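Local coordinates for programmed cell death 6-interacting protein (Homo sapiens, PDB 5WA1) that helps sort cargo into the intralumenal vesicles of multivesicular bodies and takes part in cytokinesis and membrane repair, seen here as its Bro1 domain, which binds CHMP4 proteins, at residues Ala277-Ser282 with Ser322-Arg327; Leu284-Gln287 with Glu293-Ala296. All blocks are in the same frame, centred on the assembly; numbering follows the deposited sequence.

Interaction 1 of 2, residues Ala277-Ser282 with Ser322-Arg327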
ATOM      1  N   ALA A 277     -16.332 -10.210  -9.696  1.00 31.40           N
ATOM      2  CA  ALA A 277     -15.967 -10.770 -10.992  1.00 31.09           C
ATOM      3  C   ALA A 277     -17.111 -11.614 -11.560  1.00 35.40           C
ATOM      4  O   ALA A 277     -17.461 -11.497 -12.740  1.00 36.51           O
ATOM      5  CB  ALA A 277     -14.701 -11.617 -10.848  1.00 34.38           C
ATOM      6  N   GLU A 278     -17.694 -12.481 -10.731  1.00 35.16           N
ATOM      7  CA  GLU A 278     -18.794 -13.336 -11.206  1.00 33.88           C
ATOM      8  C   GLU A 278     -20.027 -12.510 -11.546  1.00 38.88           C
ATOM      9  O   GLU A 278     -20.757 -12.826 -12.494  1.00 40.03           O
ATOM     10  CB  GLU A 278     -19.137 -14.381 -10.152  1.00 37.65           C
ATOM     11  CG  GLU A 278     -18.093 -15.471  -9.957  1.00 36.41           C
ATOM     12  CD  GLU A 278     -18.015 -16.453 -11.129  1.00 53.33           C
ATOM     13  OE1 GLU A 278     -18.665 -16.220 -12.180  1.00 41.35           O
ATOM     14  OE2 GLU A 278     -17.289 -17.466 -11.003  1.00 55.58           O
ATOM     15  N   TYR A 279     -20.292 -11.463 -10.765  1.00 36.38           N
ATOM     16  CA  TYR A 279     -21.462 -10.633 -11.018  1.00 41.49           C
ATOM     17  C   TYR A 279     -21.344  -9.923 -12.359  1.00 48.59           C
ATOM     18  O   TYR A 279     -22.282  -9.934 -13.160  1.00 42.47           O
ATOM     19  CB  TYR A 279     -21.657  -9.625  -9.887  1.00 45.96           C
ATOM     20  CG  TYR A 279     -22.775  -8.647 -10.149  1.00 51.58           C
ATOM     21  CD1 TYR A 279     -24.104  -9.045 -10.047  1.00 58.35           C
ATOM     22  CD2 TYR A 279     -22.505  -7.335 -10.507  1.00 54.62           C
ATOM     23  CE1 TYR A 279     -25.133  -8.163 -10.290  1.00 58.44           C
ATOM     24  CE2 TYR A 279     -23.531  -6.440 -10.756  1.00 60.79           C
ATOM     25  CZ  TYR A 279     -24.840  -6.862 -10.646  1.00 62.18           C
ATOM     26  OH  TYR A 279     -25.857  -5.983 -10.884  1.00 64.12           O
ATOM     27  N   HIS A 280     -20.189  -9.308 -12.629  1.00 36.91           N
ATOM     28  CA  HIS A 280     -20.034  -8.602 -13.892  1.00 39.57           C
ATOM     29  C   HIS A 280     -19.892  -9.566 -15.059  1.00 38.12           C
ATOM     30  O   HIS A 280     -20.347  -9.263 -16.166  1.00 41.65           O
ATOM     31  CB  HIS A 280     -18.856  -7.633 -13.810  1.00 40.11           C
ATOM     32  CG  HIS A 280     -19.153  -6.442 -12.955  1.00 44.77           C
ATOM     33  ND1 HIS A 280     -19.900  -5.380 -13.407  1.00 46.00           N
ATOM     34  CD2 HIS A 280     -18.866  -6.180 -11.656  1.00 42.16           C
ATOM     35  CE1 HIS A 280     -20.038  -4.495 -12.435  1.00 50.35           C
ATOM     36  NE2 HIS A 280     -19.425  -4.959 -11.361  1.00 49.98           N
ATOM     37  N   GLN A 281     -19.295 -10.734 -14.836  1.00 37.23           N
ATOM     38  CA  GLN A 281     -19.288 -11.730 -15.898  1.00 39.14           C
ATOM     39  C   GLN A 281     -20.696 -12.232 -16.191  1.00 40.70           C
ATOM     40  O   GLN A 281     -21.005 -12.543 -17.343  1.00 38.10           O
ATOM     41  CB  GLN A 281     -18.365 -12.893 -15.528  1.00 35.68           C
ATOM     42  CG  GLN A 281     -18.035 -13.809 -16.705  1.00 40.63           C
ATOM     43  CD  GLN A 281     -17.108 -13.146 -17.700  1.00 47.71           C
ATOM     44  OE1 GLN A 281     -16.477 -12.132 -17.392  1.00 42.84           O
ATOM     45  NE2 GLN A 281     -17.018 -13.707 -18.900  1.00 54.48           N
ATOM     46  N   SER A 282     -21.562 -12.297 -15.174  1.00 38.32           N
ATOM     47  CA  SER A 282     -22.930 -12.746 -15.391  1.00 39.67           C
ATOM     48  C   SER A 282     -23.718 -11.753 -16.245  1.00 44.16           C
ATOM     49  O   SER A 282     -24.575 -12.162 -17.042  1.00 47.20           O
ATOM     50  CB  SER A 282     -23.635 -12.986 -14.048  1.00 38.56           C
ATOM     51  OG  SER A 282     -24.159 -11.761 -13.539  1.00 40.17           O
ATOM     52  N   SER A 322     -25.537  -7.831  -1.744  1.00 55.51           N
ATOM     53  CA  SER A 322     -26.263  -9.089  -1.598  1.00 60.01           C
ATOM     54  C   SER A 322     -27.664  -8.996  -2.195  1.00 59.31           C
ATOM     55  O   SER A 322     -28.116  -9.916  -2.889  1.00 55.91           O
ATOM     56  CB  SER A 322     -26.335  -9.472  -0.123  1.00 56.80           C
ATOM     57  OG  SER A 322     -26.836 -10.782   0.033  1.00 61.06           O
ATOM     58  N   ASP A 323     -28.362  -7.885  -1.935  1.00 60.13           N
ATOM     59  CA  ASP A 323     -29.702  -7.679  -2.482  1.00 59.75           C
ATOM     60  C   ASP A 323     -29.673  -7.547  -3.998  1.00 60.59           C
ATOM     61  O   ASP A 323     -30.577  -8.036  -4.687  1.00 66.34           O
ATOM     62  CB  ASP A 323     -30.328  -6.433  -1.860  1.00 67.41           C
ATOM     63  CG  ASP A 323     -30.535  -6.564  -0.368  1.00 85.89           C
ATOM     64  OD1 ASP A 323     -30.559  -7.708   0.130  1.00 92.86           O
ATOM     65  OD2 ASP A 323     -30.670  -5.521   0.308  1.00 98.18           O
ATOM     66  N   LYS A 324     -28.657  -6.868  -4.535  1.00 62.66           N
ATOM     67  CA  LYS A 324     -28.533  -6.735  -5.982  1.00 62.49           C
ATOM     68  C   LYS A 324     -28.370  -8.100  -6.640  1.00 59.22           C
ATOM     69  O   LYS A 324     -29.026  -8.404  -7.643  1.00 58.35           O
ATOM     70  CB  LYS A 324     -27.355  -5.820  -6.315  1.00 59.60           C
ATOM     71  CG  LYS A 324     -27.180  -5.537  -7.794  1.00 74.16           C
ATOM     72  CD  LYS A 324     -26.162  -4.422  -8.027  1.00 84.37           C
ATOM     73  CE  LYS A 324     -24.771  -4.809  -7.553  1.00 92.71           C
ATOM     74  NZ  LYS A 324     -23.798  -3.686  -7.702  1.00 98.60           N
ATOM     75  N   ILE A 325     -27.508  -8.941  -6.071  1.00 54.98           N
ATOM     76  CA  ILE A 325     -27.278 -10.280  -6.611  1.00 49.52           C
ATOM     77  C   ILE A 325     -28.558 -11.096  -6.563  1.00 49.80           C
ATOM     78  O   ILE A 325     -28.953 -11.734  -7.546  1.00 53.64           O
ATOM     79  CB  ILE A 325     -26.145 -10.979  -5.837  1.00 45.05           C
ATOM     80  CG1 ILE A 325     -24.812 -10.286  -6.075  1.00 47.25           C
ATOM     81  CG2 ILE A 325     -26.069 -12.471  -6.205  1.00 42.06           C
ATOM     82  CD1 ILE A 325     -23.723 -10.746  -5.093  1.00 46.85           C
ATOM     83  N   ASN A 326     -29.223 -11.094  -5.411  1.00 53.04           N
ATOM     84  CA  ASN A 326     -30.374 -11.967  -5.249  1.00 59.24           C
ATOM     85  C   ASN A 326     -31.593 -11.453  -6.005  1.00 64.89           C
ATOM     86  O   ASN A 326     -32.416 -12.255  -6.450  1.00 60.65           O
ATOM     87  CB  ASN A 326     -30.650 -12.165  -3.760  1.00 60.72           C
ATOM     88  CG  ASN A 326     -29.597 -13.049  -3.101  1.00 65.91           C
ATOM     89  OD1 ASN A 326     -29.578 -14.262  -3.304  1.00 72.65           O
ATOM     90  ND2 ASN A 326     -28.694 -12.440  -2.340  1.00 83.43           N
ATOM     91  N   ARG A 327     -31.711 -10.137  -6.200  1.00 67.16           N
ATOM     92  CA  ARG A 327     -32.745  -9.641  -7.104  1.00 68.26           C
ATOM     93  C   ARG A 327     -32.488 -10.107  -8.533  1.00 62.77           C
ATOM     94  O   ARG A 327     -33.421 -10.518  -9.232  1.00 61.95           O
ATOM     95  CB  ARG A 327     -32.827  -8.115  -7.039  1.00 70.49           C
ATOM     96  CG  ARG A 327     -33.735  -7.600  -5.936  1.00 80.94           C
ATOM     97  CD  ARG A 327     -33.912  -6.089  -6.005  1.00 89.02           C
ATOM     98  NE  ARG A 327     -32.761  -5.365  -5.472  1.00 96.48           N
ATOM     99  CZ  ARG A 327     -31.818  -4.793  -6.216  1.00 93.01           C
ATOM    100  NH1 ARG A 327     -31.883  -4.856  -7.540  1.00 91.20           N
ATOM    101  NH2 ARG A 327     -30.812  -4.153  -5.634  1.00 78.54           N
TER
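The Tyr279 ring meets the 322-327 segment obliquely, with Ile325 CG1 and Lys324 CE approaching it, while in its own plane one edge is directed at His280 NE2. That edge rests on the neighbouring imidazole: Tyr279 CD2 stands 3.9 Å above the plane of the His280 ring, over its centre. His280 ND1 is in turn hydrogen-bonded to Asp231, which helps fix the rotation of the imidazole beneath the tyrosine. A third flat group, the Arg327 guanidinium, folds back over its own helix, with one face above Asp323 O and Lys324 CA. Tyr279 holds CG anti to its backbone nitrogen (chi1 175°), sending the ring toward helix 319-340, where the Tyr279 and Lys324 side chains cross at about a right angle. Lys324 CD lies 3.3 Å from Tyr279 OH, and the turn at chi3 (64°) then brings Lys324 CE to 3.7 Å from Tyr279 CZ. A long aliphatic chain suits this place, since its methylenes pack on the phenol. Ile325 adds an apolar contact, CG1 to Tyr279 CD1 at 4.2 Å. In the Bro1 domain, which belongs to the TPR clan of helical folds, this joins two helices, 262-287 and 319-340, that run roughly parallel here, with helix 291-311 coming between them in sequence; Ile325 also packs on Ala302 of that helix. No hydrogen bond spans the two segments, though each has internal ones: Ser282 OG donates to Tyr279 O (2.6 Å), and Ser322 O receives Asn326 N and Asn326 ND2 from opposite faces of its plane.

Interaction 2 of 2, residues Leu284-Gln287 with Glu293-Ala296; sequences LAKQ and EEIA
The last turns of helix 262-287 and the first turns of helix 291-311 come together in roughly opposed directions, with Ala285 CA only 5.3 Å from Glu294 CA. Alanine fits such a close approach: its methyl points at the other helix and lies 3.9 Å from Glu293 CG and equally close to Glu294 N. No larger group comes between the backbones at this point. Beside it, Lys286 and Glu294 join the helices by a salt bridge, NZ to OE1 at 2.9 Å. The ammonium uses the syn lone pair of OE1, on the side of the other carboxylate oxygen. Lys286 is extended as far as CE and then bends at chi4 (73°), bringing NZ back to a carboxylate that its methylenes have already passed; Lys286 CD is 3.3 Å from Glu294 OE2. A water completes the bridge, accepting from Lys286 NZ at 3.3 Å and donating to Glu294 OE2 at 3.2 Å, so both oxygens of a largely buried glutamate have polar partners. The adjoining positive charge probably helps keep this carboxylate ionised, while the exposed lysine can span from solvent to it. Glu293 lays its CG and the carboxylate carbon against the Ala285 methyl, while OE2 makes a salt bridge with Arg297, one turn further along its own helix. The contact closes the tight turn of a helical hairpin: Glu294 and Ile295 pack on Ala332 of helix 319-340, and Leu284 meets Ala232 of helix 231-252 from the other arm of the hairpin.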
ATOM      1  N   LEU A 284     -22.412  -9.917 -18.643  1.00 44.47           N
ATOM      2  CA  LEU A 284     -21.969 -10.250 -19.994  1.00 41.43           C
ATOM      3  C   LEU A 284     -22.679 -11.493 -20.510  1.00 41.91           C
ATOM      4  O   LEU A 284     -23.143 -11.519 -21.655  1.00 45.03           O
ATOM      5  CB  LEU A 284     -20.454 -10.463 -20.012  1.00 52.49           C
ATOM      6  CG  LEU A 284     -19.829 -10.807 -21.367  1.00 56.70           C
ATOM      7  CD1 LEU A 284     -20.184  -9.764 -22.424  1.00 56.79           C
ATOM      8  CD2 LEU A 284     -18.312 -10.927 -21.226  1.00 57.61           C
ATOM      9  N   ALA A 285     -22.776 -12.529 -19.680  1.00 40.34           N
ATOM     10  CA  ALA A 285     -23.479 -13.743 -20.093  1.00 43.07           C
ATOM     11  C   ALA A 285     -24.918 -13.430 -20.487  1.00 44.33           C
ATOM     12  O   ALA A 285     -25.398 -13.911 -21.519  1.00 44.59           O
ATOM     13  CB  ALA A 285     -23.449 -14.784 -18.973  1.00 39.53           C
ATOM     14  N   LYS A 286     -25.611 -12.609 -19.690  1.00 45.02           N
ATOM     15  CA  LYS A 286     -26.996 -12.269 -20.008  1.00 51.04           C
ATOM     16  C   LYS A 286     -27.085 -11.529 -21.332  1.00 46.25           C
ATOM     17  O   LYS A 286     -27.965 -11.818 -22.161  1.00 48.29           O
ATOM     18  CB  LYS A 286     -27.610 -11.433 -18.881  1.00 50.36           C
ATOM     19  CG  LYS A 286     -29.141 -11.331 -18.945  1.00 50.80           C
ATOM     20  CD  LYS A 286     -29.699 -10.468 -17.816  1.00 61.35           C
ATOM     21  CE  LYS A 286     -31.217 -10.641 -17.659  1.00 65.93           C
ATOM     22  NZ  LYS A 286     -31.575 -11.981 -17.048  1.00 65.49           N
ATOM     23  N   GLN A 287     -26.183 -10.570 -21.549  1.00 46.34           N
ATOM     24  CA  GLN A 287     -26.167  -9.813 -22.794  1.00 49.06           C
ATOM     25  C   GLN A 287     -25.981 -10.720 -23.993  1.00 50.72           C
ATOM     26  O   GLN A 287     -26.508 -10.436 -25.073  1.00 53.56           O
ATOM     27  CB  GLN A 287     -25.051  -8.770 -22.761  1.00 52.25           C
ATOM     28  CG  GLN A 287     -25.370  -7.575 -21.914  1.00 56.29           C
ATOM     29  CD  GLN A 287     -24.147  -6.707 -21.667  1.00 73.29           C
ATOM     30  OE1 GLN A 287     -23.021  -7.097 -21.987  1.00 61.99           O
ATOM     31  NE2 GLN A 287     -24.364  -5.536 -21.084  1.00 63.68           N
ATOM     32  N   GLU A 293     -25.710 -19.829 -17.977  1.00 44.40           N
ATOM     33  CA  GLU A 293     -24.441 -19.364 -17.427  1.00 43.98           C
ATOM     34  C   GLU A 293     -24.641 -18.173 -16.500  1.00 48.18           C
ATOM     35  O   GLU A 293     -23.991 -18.082 -15.451  1.00 42.45           O
ATOM     36  CB  GLU A 293     -23.466 -19.003 -18.550  1.00 44.00           C
ATOM     37  CG  GLU A 293     -22.211 -18.313 -18.006  1.00 44.95           C
ATOM     38  CD  GLU A 293     -21.181 -17.952 -19.067  1.00 52.97           C
ATOM     39  OE1 GLU A 293     -21.321 -18.403 -20.226  1.00 55.86           O
ATOM     40  OE2 GLU A 293     -20.218 -17.218 -18.729  1.00 51.92           O
ATOM     41  N   GLU A 294     -25.540 -17.250 -16.861  1.00 41.18           N
ATOM     42  CA  GLU A 294     -25.801 -16.110 -15.985  1.00 39.72           C
ATOM     43  C   GLU A 294     -26.227 -16.572 -14.597  1.00 38.92           C
ATOM     44  O   GLU A 294     -25.745 -16.046 -13.585  1.00 41.89           O
ATOM     45  CB  GLU A 294     -26.879 -15.193 -16.578  1.00 41.19           C
ATOM     46  CG  GLU A 294     -27.115 -13.976 -15.676  1.00 50.82           C
ATOM     47  CD  GLU A 294     -28.458 -13.269 -15.867  1.00 62.97           C
ATOM     48  OE1 GLU A 294     -29.306 -13.746 -16.661  1.00 53.54           O
ATOM     49  OE2 GLU A 294     -28.651 -12.215 -15.200  1.00 55.12           O
ATOM     50  N   ILE A 295     -27.125 -17.559 -14.538  1.00 38.38           N
ATOM     51  CA  ILE A 295     -27.624 -18.072 -13.264  1.00 38.25           C
ATOM     52  C   ILE A 295     -26.499 -18.728 -12.475  1.00 40.63           C
ATOM     53  O   ILE A 295     -26.381 -18.541 -11.258  1.00 40.22           O
ATOM     54  CB  ILE A 295     -28.791 -19.054 -13.507  1.00 40.07           C
ATOM     55  CG1 ILE A 295     -30.045 -18.297 -13.930  1.00 42.58           C
ATOM     56  CG2 ILE A 295     -29.066 -19.874 -12.249  1.00 46.63           C
ATOM     57  CD1 ILE A 295     -31.133 -19.181 -14.547  1.00 44.27           C
ATOM     58  N   ALA A 296     -25.674 -19.537 -13.146  1.00 42.15           N
ATOM     59  CA  ALA A 296     -24.579 -20.220 -12.460  1.00 42.48           C
ATOM     60  C   ALA A 296     -23.614 -19.223 -11.834  1.00 42.08           C
ATOM     61  O   ALA A 296     -23.129 -19.431 -10.716  1.00 40.16           O
ATOM     62  CB  ALA A 296     -23.831 -21.130 -13.431  1.00 42.90           C
TER
HETATM   63  O   HOH W   1     -31.320 -11.104 -13.917  1.00 62.14           O

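Interactions 1 and 2 share helix 262-287 and lie with their centres about 10 Å apart. They touch directly, Ser282 O lying 3.4 Å from Glu294 CG in a packing contact. Interaction 2 joins this helix to the next one in the chain, 291-311; interaction 1 joins it to the one after that, 319-340. Together they tie three successive helices into one bundle. Both lie toward one end of the elongated domain, with centres about 28 Å and 35 Å from the centre of the chain. All four segments fall in the broad C-terminal part of the domain that interacts with CHMP4A, CHMP4B and CHMP4C.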